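Local coordinates for glycoside Hydrolase Family 43_12 (Metagenome, PDB 7JVH), which probably hydrolyses glycosidic bonds in arabinose- or xylose-containing plant polysaccharides or oligosaccharides, at residues N406-A411 against L416-L421; E386-E391 against Y395-M400; P218-V223 against N272-Y277. All blocks are in the same frame, centred on the assembly; numbering follows the deposited sequence.

Overall arrangement
Following the chain from the N terminus, contact 3 closes first, joining 218-223 to 272-277 across 48 intervening residues and tying the third four-stranded blade of the family 43 propeller to the fourth. The chain finishes the propeller before contact 2 folds 386-391 against 395-400, a short excursion within the C-terminal beta-sandwich. Contact 1 follows at once, a hairpin of 406-411 and 416-421. The three loops lie in series, neither nested nor crossed. Contacts 1 and 2 touch, with centres about 11 Å apart: Leu416 and Ile410 pack on the 388-391 region. Contact 3 lies on the opposite side of the chain's centre, its centre about 51 Å from that of contact 1.

Contact 1 (N406-A411 against L416-L421); sequences NFIKIA and LQMTAL
The Phe407 ring receives the selenomethionine Met418 at its edge: CB of Met418 lies near the ring plane, 4.2 Å from CD1 of Phe407, and the selenium sits 5.4 Å from the ring centroid in a Met-aromatic contact. The two side chains run side by side. The Leu421 side chain instead crosses that of Phe407 at about a right angle, and its CD1 comes obliquely to 4.0 Å from Phe407 CD2. With CG between the backbone N and the carbonyl carbon (chi1 64°), Phe407 keeps its ring beside Met418 and Leu421.

Behind these groups is an antiparallel beta hairpin. Lys409 and Gln417 form its hydrogen-bonded pair: Lys409 N reaches Gln417 O at 2.9 Å in a fairly straight bond (162° at the hydrogen), whereas the return bond from Gln417 N to Lys409 O is weak. Beyond the regular strand, Thr419 N bonds to Phe407 O at 2.9 Å. Lys409 and Gln417, whose polar ends suit the more exposed face, lie across the sheet from Ile408, Ile410, Leu416 and Met418. On that apolar face Ile408 CG1 touches Met418 CB (3.7 Å), and both CG1 and CG2 of Ile408 meet Leu416 CD2 at 3.8 Å.

Strand 416-418 lies between strand 408-410 and strand 28-37 of the beta-sandwich, while its apolar side chains pack on Met563 and Val565 of strand 560-566 and on Leu434 of strand 433-437.

Contact 2 (E386-E391 against Y395-M400); sequences EDFKSE and YRWVAM
Phe388 points its edge at the face of Trp397 in a T-shaped (edge-to-face) aromatic pair, within the concanavalin A-like beta-sandwich of the C-terminal region. The ring planes stand at 62°, and the centroids of the phenyl ring and the five-membered indole ring are 5.1 Å apart. Phe388 CZ leads, stopping 3.6 Å from Trp397 CE2 at the fusion of the indole rings and lying off-centre over that face, while CE1 comes 3.8 Å from NE1. The broad indole offers a large apolar face to the narrow rim of a phenylalanine, which suits both residues to a buried junction.

Glu386 approaches differently. Its side chain slides past Trp397 in the opposite direction, with CG 4.1 Å from Trp397 NE1. With CG anti to the backbone N (chi1 177°) and a bend at the next bond, the same methylene lies over the centre of the Phe388 ring, 3.3 Å above its plane. Tyr384 links the polar groups: its hydroxyl is hydrogen-bonded both to Glu386 OE1 and to Trp397 NE1, giving the N-H of the buried indole a polar partner. Phe33 and His436 add further edge-to-face neighbours to Trp397. The carboxylate is gripped at both oxygens, for Glu386 OE2 accepts the backbone N-H of Phe388 at 2.8 Å on its anti lone pair.

Contact 3 (P218-V223 against N272-Y277); sequences PGTDKV and NIYGPY
Lys222 stretches toward Tyr274 because its CG stands opposite the backbone N (chi1 -171°) and every later bond of the chain is extended. NZ thus arrives at the main-chain oxygen of Tyr274, with Lys222 NZ and Tyr274 O 2.7 Å apart and the ammonium tilted from the carbonyl plane. On the way the aliphatic part passes obliquely by the ring, Lys222 CB lying 4.1 Å from Tyr274 CD1. Lysine suits this exposed position, its long aliphatic chain passing the ring while the charged end reaches a backbone carbonyl.

The Tyr274 side chain extends toward 218-223, and its hydroxyl, at the far end of a rigid ring, donates to Thr220 O at 3.1 Å, in the carbonyl plane and on a lone pair. The two bonds cross-link the segments, each joining a side chain to a backbone carbonyl. A type I beta turn, closed by Gly275 N to Asn272 O at 2.7 Å, presents Tyr274 from its third position.

Both segments belong to the family 43 propeller: 218-223 lies on strand 215-226 at the outer edge of the third blade, and 272-277 leads into strand 278-279 of the fourth. Tyr274 also packs on Ile206 and Glu208 of strand 203-210, beside the outer strand.

Contact 1 (N406-A411 against L416-L421)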
ATOM      1  N   ASN A 406     -18.666   2.873 -10.536  1.00 53.24           N
ATOM      2  CA  ASN A 406     -19.051   3.960 -11.437  1.00 63.17           C
ATOM      3  C   ASN A 406     -18.736   3.731 -12.920  1.00 61.99           C
ATOM      4  O   ASN A 406     -19.167   4.521 -13.755  1.00 68.75           O
ATOM      5  CB  ASN A 406     -18.383   5.281 -11.005  1.00 65.59           C
ATOM      6  CG  ASN A 406     -18.918   5.817  -9.703  1.00 64.26           C
ATOM      7  OD1 ASN A 406     -19.951   5.383  -9.207  1.00 67.76           O
ATOM      8  ND2 ASN A 406     -18.203   6.775  -9.145  1.00 60.12           N
ATOM      9  N   PHE A 407     -17.960   2.683 -13.230  1.00 67.10           N
ATOM     10  CA  PHE A 407     -17.569   2.391 -14.610  1.00 65.00           C
ATOM     11  C   PHE A 407     -17.332   0.932 -15.004  1.00 74.79           C
ATOM     12  O   PHE A 407     -16.874   0.684 -16.110  1.00 77.02           O
ATOM     13  CB  PHE A 407     -16.326   3.213 -14.978  1.00 60.64           C
ATOM     14  CG  PHE A 407     -15.099   2.878 -14.176  1.00 62.37           C
ATOM     15  CD1 PHE A 407     -14.199   1.923 -14.618  1.00 65.79           C
ATOM     16  CD2 PHE A 407     -14.825   3.556 -12.999  1.00 54.05           C
ATOM     17  CE1 PHE A 407     -13.061   1.628 -13.877  1.00 61.96           C
ATOM     18  CE2 PHE A 407     -13.689   3.270 -12.262  1.00 52.53           C
ATOM     19  CZ  PHE A 407     -12.812   2.302 -12.691  1.00 60.90           C
ATOM     20  N   ILE A 408     -17.621  -0.012 -14.096  1.00 65.87           N
ATOM     21  CA  ILE A 408     -17.461  -1.446 -14.360  1.00 57.34           C
ATOM     22  C   ILE A 408     -18.772  -2.190 -14.140  1.00 65.86           C
ATOM     23  O   ILE A 408     -19.506  -1.890 -13.204  1.00 69.54           O
ATOM     24  CB  ILE A 408     -16.318  -2.060 -13.501  1.00 62.67           C
ATOM     25  CG1 ILE A 408     -15.034  -2.176 -14.328  1.00 59.93           C
ATOM     26  CG2 ILE A 408     -16.674  -3.443 -12.973  1.00 71.28           C
ATOM     27  CD1 ILE A 408     -13.749  -1.975 -13.564  1.00 60.38           C
ATOM     28  N   LYS A 409     -19.052  -3.145 -15.027  1.00 71.80           N
ATOM     29  CA  LYS A 409     -20.112  -4.131 -14.854  1.00 70.71           C
ATOM     30  C   LYS A 409     -19.600  -5.463 -15.370  1.00 67.06           C
ATOM     31  O   LYS A 409     -18.785  -5.504 -16.284  1.00 69.22           O
ATOM     32  CB  LYS A 409     -21.373  -3.727 -15.616  1.00 70.74           C
ATOM     33  CG  LYS A 409     -22.109  -2.551 -15.004  1.00 71.83           C
ATOM     34  CD  LYS A 409     -23.242  -2.092 -15.918  1.00 82.73           C
ATOM     35  CE  LYS A 409     -24.460  -1.602 -15.147  1.00 87.20           C
ATOM     36  NZ  LYS A 409     -25.677  -1.620 -16.006  1.00 82.87           N
ATOM     37  N   ILE A 410     -20.077  -6.551 -14.764  1.00 70.27           N
ATOM     38  CA  ILE A 410     -19.682  -7.898 -15.166  1.00 70.53           C
ATOM     39  C   ILE A 410     -20.652  -8.372 -16.234  1.00 79.24           C
ATOM     40  O   ILE A 410     -21.870  -8.288 -16.061  1.00 84.27           O
ATOM     41  CB  ILE A 410     -19.651  -8.881 -13.971  1.00 69.48           C
ATOM     42  CG1 ILE A 410     -18.524  -8.540 -12.997  1.00 66.17           C
ATOM     43  CG2 ILE A 410     -19.534 -10.325 -14.453  1.00 78.38           C
ATOM     44  CD1 ILE A 410     -17.115  -8.649 -13.541  1.00 68.67           C
ATOM     45  N   ALA A 411     -20.104  -8.841 -17.359  1.00 89.01           N
ATOM     46  CA  ALA A 411     -20.907  -9.301 -18.490  1.00 96.08           C
ATOM     47  C   ALA A 411     -21.632 -10.591 -18.124  1.00 97.60           C
ATOM     48  O   ALA A 411     -21.217 -11.309 -17.204  1.00 89.64           O
ATOM     49  CB  ALA A 411     -20.041  -9.508 -19.726  1.00 95.86           C
ATOM     50  N   LEU A 416     -14.699  -7.807 -17.737  1.00 59.44           N
ATOM     51  CA  LEU A 416     -14.826  -6.422 -17.295  1.00 60.59           C
ATOM     52  C   LEU A 416     -15.336  -5.518 -18.412  1.00 67.67           C
ATOM     53  O   LEU A 416     -14.554  -5.021 -19.221  1.00 72.33           O
ATOM     54  CB  LEU A 416     -13.484  -5.864 -16.800  1.00 57.71           C
ATOM     55  CG  LEU A 416     -13.036  -6.191 -15.392  1.00 53.29           C
ATOM     56  CD1 LEU A 416     -11.773  -5.421 -15.052  1.00 53.97           C
ATOM     57  CD2 LEU A 416     -14.119  -5.873 -14.390  1.00 58.94           C
ATOM     58  N   GLN A 417     -16.656  -5.317 -18.434  1.00 69.33           N
ATOM     59  CA  GLN A 417     -17.317  -4.306 -19.252  1.00 68.11           C
ATOM     60  C   GLN A 417     -17.098  -2.960 -18.567  1.00 70.60           C
ATOM     61  O   GLN A 417     -17.671  -2.727 -17.505  1.00 80.40           O
ATOM     62  CB  GLN A 417     -18.811  -4.573 -19.312  1.00 71.01           C
ATOM     63  CG  GLN A 417     -19.284  -5.325 -20.538  1.00 85.02           C
ATOM     64  CD  GLN A 417     -20.786  -5.477 -20.543  1.00 95.75           C
ATOM     65  OE1 GLN A 417     -21.528  -4.531 -20.231  1.00101.86           O
ATOM     66  NE2 GLN A 417     -21.264  -6.669 -20.917  1.00 95.54           N
HETATM   67  N   MSE A 418     -16.275  -2.076 -19.152  1.00 65.89           N
HETATM   68  CA  MSE A 418     -16.056  -0.792 -18.512  1.00 80.58           C
HETATM   69  C   MSE A 418     -16.295   0.357 -19.491  1.00 77.18           C
HETATM   70  O   MSE A 418     -15.909   0.308 -20.657  1.00 75.72           O
HETATM   71  CB  MSE A 418     -14.703  -0.771 -17.784  1.00 90.23           C
HETATM   72  CG  MSE A 418     -13.446  -0.618 -18.609  1.00 93.91           C
HETATM   73 SE   MSE A 418     -11.871  -0.501 -17.375  1.00 71.56          SE
HETATM   74  CE  MSE A 418     -11.478  -2.347 -16.851  1.00 51.13           C
ATOM     75  N   THR A 419     -17.014   1.364 -18.970  1.00 76.11           N
ATOM     76  CA  THR A 419     -17.467   2.530 -19.709  1.00 62.43           C
ATOM     77  C   THR A 419     -16.559   3.699 -19.343  1.00 60.84           C
ATOM     78  O   THR A 419     -16.132   3.825 -18.204  1.00 71.77           O
ATOM     79  CB  THR A 419     -18.921   2.846 -19.321  1.00 57.34           C
ATOM     80  OG1 THR A 419     -19.719   1.661 -19.469  1.00 65.39           O
ATOM     81  CG2 THR A 419     -19.506   3.958 -20.182  1.00 60.22           C
ATOM     82  N   ALA A 420     -16.240   4.541 -20.327  1.00 64.31           N
ATOM     83  CA  ALA A 420     -15.285   5.631 -20.143  1.00 60.55           C
ATOM     84  C   ALA A 420     -15.909   6.779 -19.366  1.00 59.10           C
ATOM     85  O   ALA A 420     -16.949   7.289 -19.748  1.00 62.22           O
ATOM     86  CB  ALA A 420     -14.759   6.122 -21.481  1.00 57.75           C
ATOM     87  N   LEU A 421     -15.265   7.166 -18.258  1.00 58.74           N
ATOM     88  CA  LEU A 421     -15.549   8.408 -17.559  1.00 53.85           C
ATOM     89  C   LEU A 421     -14.965   9.566 -18.376  1.00 53.14           C
ATOM     90  O   LEU A 421     -14.240   9.354 -19.355  1.00 44.14           O
ATOM     91  CB  LEU A 421     -14.934   8.393 -16.160  1.00 54.57           C
ATOM     92  CG  LEU A 421     -15.473   7.374 -15.157  1.00 50.76           C
ATOM     93  CD1 LEU A 421     -14.672   7.418 -13.863  1.00 50.89           C
ATOM     94  CD2 LEU A 421     -16.951   7.591 -14.880  1.00 45.78           C
TER

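Contact 2 (E386-E391 against Y395-M400)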
ATOM      1  N   GLU A 386      -6.965 -13.721 -14.039  1.00 54.61           N
ATOM      2  CA  GLU A 386      -8.290 -13.358 -13.610  1.00 57.41           C
ATOM      3  C   GLU A 386      -9.118 -13.219 -14.871  1.00 72.29           C
ATOM      4  O   GLU A 386      -8.720 -12.511 -15.807  1.00 75.64           O
ATOM      5  CB  GLU A 386      -8.255 -12.018 -12.880  1.00 56.43           C
ATOM      6  CG  GLU A 386      -9.608 -11.501 -12.445  1.00 67.52           C
ATOM      7  CD  GLU A 386     -10.349 -12.498 -11.570  1.00 72.78           C
ATOM      8  OE1 GLU A 386      -9.927 -12.667 -10.410  1.00 71.49           O
ATOM      9  OE2 GLU A 386     -11.362 -13.087 -12.041  1.00 72.83           O
ATOM     10  N   ASP A 387     -10.280 -13.878 -14.885  1.00 73.55           N
ATOM     11  CA  ASP A 387     -11.225 -13.833 -16.004  1.00 71.29           C
ATOM     12  C   ASP A 387     -12.470 -12.996 -15.739  1.00 70.43           C
ATOM     13  O   ASP A 387     -13.286 -12.834 -16.615  1.00 78.64           O
ATOM     14  CB  ASP A 387     -11.604 -15.269 -16.387  1.00 72.70           C
ATOM     15  CG  ASP A 387     -10.444 -16.021 -17.020  1.00 80.64           C
ATOM     16  OD1 ASP A 387      -9.569 -15.367 -17.632  1.00 86.96           O
ATOM     17  OD2 ASP A 387     -10.414 -17.273 -16.911  1.00 95.08           O
ATOM     18  N   PHE A 388     -12.593 -12.460 -14.518  1.00 68.75           N
ATOM     19  CA  PHE A 388     -13.707 -11.611 -14.095  1.00 68.35           C
ATOM     20  C   PHE A 388     -15.088 -12.195 -14.440  1.00 66.39           C
ATOM     21  O   PHE A 388     -15.981 -11.494 -14.906  1.00 67.68           O
ATOM     22  CB  PHE A 388     -13.561 -10.194 -14.655  1.00 66.78           C
ATOM     23  CG  PHE A 388     -12.282  -9.511 -14.257  1.00 64.14           C
ATOM     24  CD1 PHE A 388     -12.113  -9.032 -12.966  1.00 64.30           C
ATOM     25  CD2 PHE A 388     -11.241  -9.380 -15.161  1.00 48.29           C
ATOM     26  CE1 PHE A 388     -10.933  -8.411 -12.592  1.00 60.83           C
ATOM     27  CE2 PHE A 388     -10.054  -8.772 -14.798  1.00 56.97           C
ATOM     28  CZ  PHE A 388      -9.894  -8.279 -13.509  1.00 59.20           C
ATOM     29  N   LYS A 389     -15.238 -13.500 -14.192  1.00 71.92           N
ATOM     30  CA  LYS A 389     -16.496 -14.229 -14.369  1.00 75.90           C
ATOM     31  C   LYS A 389     -17.427 -14.173 -13.142  1.00 82.37           C
ATOM     32  O   LYS A 389     -18.360 -14.970 -13.028  1.00 88.98           O
ATOM     33  CB  LYS A 389     -16.189 -15.677 -14.710  1.00 78.81           C
ATOM     34  CG  LYS A 389     -15.314 -15.850 -15.946  1.00 93.71           C
ATOM     35  CD  LYS A 389     -15.336 -17.275 -16.503  1.00102.39           C
ATOM     36  CE  LYS A 389     -14.748 -17.301 -17.907  1.00105.39           C
ATOM     37  NZ  LYS A 389     -14.343 -18.661 -18.358  1.00111.22           N
ATOM     38  N   SER A 390     -17.187 -13.211 -12.240  1.00 80.85           N
ATOM     39  CA  SER A 390     -17.892 -13.117 -10.971  1.00 77.28           C
ATOM     40  C   SER A 390     -17.996 -11.670 -10.506  1.00 75.26           C
ATOM     41  O   SER A 390     -16.995 -10.944 -10.488  1.00 81.14           O
ATOM     42  CB  SER A 390     -17.168 -13.945  -9.922  1.00 80.16           C
ATOM     43  OG  SER A 390     -17.682 -13.679  -8.629  1.00 89.54           O
ATOM     44  N   GLU A 391     -19.215 -11.281 -10.106  1.00 76.22           N
ATOM     45  CA  GLU A 391     -19.526  -9.912  -9.703  1.00 85.22           C
ATOM     46  C   GLU A 391     -18.772  -9.481  -8.464  1.00 81.09           C
ATOM     47  O   GLU A 391     -18.558  -8.292  -8.258  1.00 79.31           O
ATOM     48  CB  GLU A 391     -21.042  -9.736  -9.516  1.00 97.31           C
ATOM     49  CG  GLU A 391     -21.617  -8.565 -10.301  1.00102.06           C
ATOM     50  CD  GLU A 391     -23.110  -8.676 -10.518  1.00110.98           C
ATOM     51  OE1 GLU A 391     -23.836  -9.090  -9.583  1.00120.03           O
ATOM     52  OE2 GLU A 391     -23.540  -8.344 -11.633  1.00108.29           O
ATOM     53  N   TYR A 395     -10.404  -8.601  -4.182  1.00 60.72           N
ATOM     54  CA  TYR A 395     -10.079  -7.398  -3.395  1.00 54.95           C
ATOM     55  C   TYR A 395      -8.707  -6.767  -3.654  1.00 53.45           C
ATOM     56  O   TYR A 395      -8.360  -5.783  -2.997  1.00 60.42           O
ATOM     57  CB  TYR A 395     -10.149  -7.686  -1.897  1.00 45.36           C
ATOM     58  CG  TYR A 395     -11.489  -8.123  -1.353  1.00 55.17           C
ATOM     59  CD1 TYR A 395     -12.612  -7.321  -1.490  1.00 56.82           C
ATOM     60  CD2 TYR A 395     -11.619  -9.323  -0.641  1.00 54.67           C
ATOM     61  CE1 TYR A 395     -13.837  -7.712  -0.959  1.00 60.09           C
ATOM     62  CE2 TYR A 395     -12.831  -9.715  -0.117  1.00 51.12           C
ATOM     63  CZ  TYR A 395     -13.932  -8.910  -0.280  1.00 58.11           C
ATOM     64  OH  TYR A 395     -15.136  -9.312   0.232  1.00 67.90           O
ATOM     65  N   ARG A 396      -7.924  -7.346  -4.572  1.00 54.69           N
ATOM     66  CA  ARG A 396      -6.629  -6.791  -4.992  1.00 54.82           C
ATOM     67  C   ARG A 396      -6.760  -5.687  -6.021  1.00 57.30           C
ATOM     68  O   ARG A 396      -5.813  -4.933  -6.239  1.00 58.44           O
ATOM     69  CB  ARG A 396      -5.742  -7.872  -5.607  1.00 51.99           C
ATOM     70  CG  ARG A 396      -4.888  -8.615  -4.612  1.00 68.44           C
ATOM     71  CD  ARG A 396      -4.247  -9.820  -5.281  1.00 76.58           C
ATOM     72  NE  ARG A 396      -5.254 -10.792  -5.707  1.00 67.70           N
ATOM     73  CZ  ARG A 396      -4.988 -12.051  -6.024  1.00 62.08           C
ATOM     74  NH1 ARG A 396      -3.743 -12.484  -6.048  1.00 62.27           N
ATOM     75  NH2 ARG A 396      -5.977 -12.848  -6.396  1.00 55.56           N
ATOM     76  N   TRP A 397      -7.928  -5.623  -6.674  1.00 54.88           N
ATOM     77  CA  TRP A 397      -8.200  -4.666  -7.726  1.00 54.40           C
ATOM     78  C   TRP A 397      -8.680  -3.348  -7.146  1.00 56.04           C
ATOM     79  O   TRP A 397      -9.645  -3.311  -6.401  1.00 63.37           O
ATOM     80  CB  TRP A 397      -9.224  -5.246  -8.683  1.00 59.12           C
ATOM     81  CG  TRP A 397      -8.654  -6.394  -9.430  1.00 63.14           C
ATOM     82  CD1 TRP A 397      -8.858  -7.716  -9.175  1.00 56.02           C
ATOM     83  CD2 TRP A 397      -7.744  -6.328 -10.533  1.00 53.64           C
ATOM     84  NE1 TRP A 397      -8.138  -8.478 -10.056  1.00 59.65           N
ATOM     85  CE2 TRP A 397      -7.444  -7.649 -10.900  1.00 52.58           C
ATOM     86  CE3 TRP A 397      -7.144  -5.279 -11.236  1.00 50.89           C
ATOM     87  CZ2 TRP A 397      -6.582  -7.953 -11.952  1.00 47.73           C
ATOM     88  CZ3 TRP A 397      -6.282  -5.581 -12.285  1.00 48.32           C
ATOM     89  CH2 TRP A 397      -6.021  -6.912 -12.638  1.00 47.98           C
ATOM     90  N   VAL A 398      -7.978  -2.269  -7.502  1.00 52.75           N
ATOM     91  CA  VAL A 398      -8.277  -0.923  -7.041  1.00 56.34           C
ATOM     92  C   VAL A 398      -8.486   0.015  -8.226  1.00 61.51           C
ATOM     93  O   VAL A 398      -8.023  -0.257  -9.344  1.00 65.40           O
ATOM     94  CB  VAL A 398      -7.136  -0.365  -6.160  1.00 52.93           C
ATOM     95  CG1 VAL A 398      -7.020  -1.170  -4.866  1.00 43.81           C
ATOM     96  CG2 VAL A 398      -5.803  -0.336  -6.910  1.00 57.08           C
ATOM     97  N   ALA A 399      -9.196   1.120  -7.964  1.00 51.62           N
ATOM     98  CA  ALA A 399      -9.365   2.218  -8.905  1.00 48.95           C
ATOM     99  C   ALA A 399      -8.679   3.433  -8.290  1.00 51.81           C
ATOM    100  O   ALA A 399      -8.458   3.478  -7.082  1.00 55.35           O
ATOM    101  CB  ALA A 399     -10.833   2.486  -9.138  1.00 42.37           C
HETATM  102  N   MSE A 400      -8.314   4.404  -9.131  1.00 57.89           N
HETATM  103  CA  MSE A 400      -7.726   5.655  -8.680  1.00 55.88           C
HETATM  104  C   MSE A 400      -8.827   6.690  -8.476  1.00 51.04           C
HETATM  105  O   MSE A 400      -9.598   6.948  -9.392  1.00 70.72           O
HETATM  106  CB  MSE A 400      -6.700   6.165  -9.697  1.00 56.41           C
HETATM  107  CG  MSE A 400      -5.452   5.306  -9.805  1.00 57.52           C
HETATM  108 SE   MSE A 400      -4.435   5.289  -8.131  1.00 60.23          SE
HETATM  109  CE  MSE A 400      -4.339   7.174  -7.560  1.00 34.42           C
TER

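Contact 3 (P218-V223 against N272-Y277)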
ATOM      1  N   PRO A 218     -10.218  17.324  25.710  1.00 71.94           N
ATOM      2  CA  PRO A 218      -9.441  18.567  25.763  1.00 79.42           C
ATOM      3  C   PRO A 218      -8.750  18.802  27.103  1.00 76.80           C
ATOM      4  O   PRO A 218      -9.329  18.529  28.135  1.00 79.88           O
ATOM      5  CB  PRO A 218     -10.499  19.642  25.495  1.00 84.53           C
ATOM      6  CG  PRO A 218     -11.572  18.932  24.725  1.00 78.07           C
ATOM      7  CD  PRO A 218     -11.613  17.547  25.290  1.00 72.65           C
ATOM      8  N   GLY A 219      -7.499  19.273  27.057  1.00 81.79           N
ATOM      9  CA  GLY A 219      -6.676  19.507  28.234  1.00 65.58           C
ATOM     10  C   GLY A 219      -5.856  18.324  28.727  1.00 84.26           C
ATOM     11  O   GLY A 219      -5.084  18.468  29.661  1.00 65.35           O
ATOM     12  N   THR A 220      -6.000  17.160  28.082  1.00 90.31           N
ATOM     13  CA  THR A 220      -5.300  15.943  28.502  1.00 83.03           C
ATOM     14  C   THR A 220      -4.056  15.663  27.659  1.00 82.22           C
ATOM     15  O   THR A 220      -3.364  14.680  27.896  1.00 94.22           O
ATOM     16  CB  THR A 220      -6.217  14.701  28.461  1.00 72.02           C
ATOM     17  OG1 THR A 220      -6.589  14.404  27.105  1.00 77.56           O
ATOM     18  CG2 THR A 220      -7.476  14.926  29.310  1.00 66.08           C
ATOM     19  N   ASP A 221      -3.778  16.544  26.690  1.00 70.49           N
ATOM     20  CA  ASP A 221      -2.646  16.387  25.792  1.00 63.47           C
ATOM     21  C   ASP A 221      -1.331  16.667  26.496  1.00 65.97           C
ATOM     22  O   ASP A 221      -1.245  17.557  27.318  1.00 78.87           O
ATOM     23  CB  ASP A 221      -2.773  17.269  24.546  1.00 64.01           C
ATOM     24  CG  ASP A 221      -2.908  18.759  24.867  1.00 65.57           C
ATOM     25  OD1 ASP A 221      -3.725  19.127  25.731  1.00 71.66           O
ATOM     26  OD2 ASP A 221      -2.212  19.579  24.251  1.00 67.02           O
ATOM     27  N   LYS A 222      -0.309  15.871  26.168  1.00 62.66           N
ATOM     28  CA  LYS A 222       1.043  16.035  26.678  1.00 63.33           C
ATOM     29  C   LYS A 222       2.036  15.491  25.668  1.00 70.79           C
ATOM     30  O   LYS A 222       1.822  14.421  25.083  1.00 78.02           O
ATOM     31  CB  LYS A 222       1.210  15.266  27.984  1.00 66.20           C
ATOM     32  CG  LYS A 222       2.524  15.545  28.695  1.00 67.10           C
ATOM     33  CD  LYS A 222       2.940  14.439  29.626  1.00 64.94           C
ATOM     34  CE  LYS A 222       4.248  14.811  30.308  1.00 81.54           C
ATOM     35  NZ  LYS A 222       4.828  13.640  31.050  1.00 88.99           N
ATOM     36  N   VAL A 223       3.131  16.231  25.462  1.00 55.37           N
ATOM     37  CA  VAL A 223       4.238  15.757  24.646  1.00 64.33           C
ATOM     38  C   VAL A 223       5.048  14.771  25.484  1.00 61.82           C
ATOM     39  O   VAL A 223       5.591  15.138  26.524  1.00 59.83           O
ATOM     40  CB  VAL A 223       5.148  16.900  24.150  1.00 69.24           C
ATOM     41  CG1 VAL A 223       6.312  16.323  23.361  1.00 62.50           C
ATOM     42  CG2 VAL A 223       4.361  17.891  23.300  1.00 54.09           C
ATOM     43  N   ASN A 272       4.303   4.914  33.893  1.00 72.06           N
ATOM     44  CA  ASN A 272       2.985   5.551  33.866  1.00 71.37           C
ATOM     45  C   ASN A 272       2.627   5.985  32.435  1.00 76.06           C
ATOM     46  O   ASN A 272       3.513   6.342  31.645  1.00 81.06           O
ATOM     47  CB  ASN A 272       2.994   6.729  34.856  1.00 70.62           C
ATOM     48  CG  ASN A 272       1.905   7.756  34.601  1.00 83.63           C
ATOM     49  OD1 ASN A 272       2.094   8.685  33.822  1.00 85.01           O
ATOM     50  ND2 ASN A 272       0.792   7.648  35.322  1.00 91.49           N
ATOM     51  N   ILE A 273       1.332   5.947  32.097  1.00 67.34           N
ATOM     52  CA  ILE A 273       0.889   6.219  30.731  1.00 66.14           C
ATOM     53  C   ILE A 273       1.395   7.569  30.196  1.00 73.31           C
ATOM     54  O   ILE A 273       1.761   7.673  29.025  1.00 59.84           O
ATOM     55  CB  ILE A 273      -0.650   6.138  30.591  1.00 65.93           C
ATOM     56  CG1 ILE A 273      -1.079   6.277  29.115  1.00 63.72           C
ATOM     57  CG2 ILE A 273      -1.345   7.210  31.421  1.00 61.88           C
ATOM     58  CD1 ILE A 273      -0.460   5.238  28.202  1.00 53.92           C
ATOM     59  N   TYR A 274       1.386   8.589  31.065  1.00 68.46           N
ATOM     60  CA  TYR A 274       1.913   9.928  30.768  1.00 66.46           C
ATOM     61  C   TYR A 274       3.377  10.035  31.187  1.00 85.94           C
ATOM     62  O   TYR A 274       4.054  11.010  30.853  1.00 84.03           O
ATOM     63  CB  TYR A 274       1.135  10.998  31.546  1.00 65.27           C
ATOM     64  CG  TYR A 274      -0.255  11.298  31.037  1.00 59.43           C
ATOM     65  CD1 TYR A 274      -0.437  12.038  29.878  1.00 61.13           C
ATOM     66  CD2 TYR A 274      -1.388  10.876  31.729  1.00 61.28           C
ATOM     67  CE1 TYR A 274      -1.699  12.346  29.405  1.00 72.24           C
ATOM     68  CE2 TYR A 274      -2.661  11.163  31.268  1.00 70.29           C
ATOM     69  CZ  TYR A 274      -2.814  11.903  30.102  1.00 78.46           C
ATOM     70  OH  TYR A 274      -4.081  12.202  29.625  1.00 79.45           O
ATOM     71  N   GLY A 275       3.838   9.029  31.945  1.00105.99           N
ATOM     72  CA  GLY A 275       5.027   9.111  32.790  1.00106.66           C
ATOM     73  C   GLY A 275       6.185   9.383  31.845  1.00103.36           C
ATOM     74  O   GLY A 275       6.027   9.206  30.635  1.00115.21           O
ATOM     75  N   PRO A 276       7.356   9.824  32.353  1.00 68.51           N
ATOM     76  CA  PRO A 276       8.488  10.109  31.473  1.00 64.43           C
ATOM     77  C   PRO A 276       8.857   8.837  30.708  1.00 70.87           C
ATOM     78  O   PRO A 276       8.992   7.784  31.314  1.00 80.41           O
ATOM     79  CB  PRO A 276       9.593  10.567  32.431  1.00 57.34           C
ATOM     80  CG  PRO A 276       9.146  10.162  33.794  1.00 58.72           C
ATOM     81  CD  PRO A 276       7.656  10.016  33.775  1.00 58.95           C
ATOM     82  N   TYR A 277       8.942   8.939  29.379  1.00 59.77           N
ATOM     83  CA  TYR A 277       9.324   7.825  28.524  1.00 56.55           C
ATOM     84  C   TYR A 277      10.800   7.966  28.229  1.00 62.09           C
ATOM     85  O   TYR A 277      11.212   8.966  27.656  1.00 74.33           O
ATOM     86  CB  TYR A 277       8.516   7.841  27.224  1.00 50.88           C
ATOM     87  CG  TYR A 277       7.109   7.324  27.390  1.00 51.10           C
ATOM     88  CD1 TYR A 277       6.816   5.965  27.238  1.00 58.93           C
ATOM     89  CD2 TYR A 277       6.077   8.180  27.703  1.00 51.99           C
ATOM     90  CE1 TYR A 277       5.524   5.492  27.394  1.00 50.86           C
ATOM     91  CE2 TYR A 277       4.786   7.719  27.859  1.00 52.32           C
ATOM     92  CZ  TYR A 277       4.509   6.380  27.710  1.00 67.65           C
ATOM     93  OH  TYR A 277       3.219   5.922  27.875  1.00 78.46           O
TER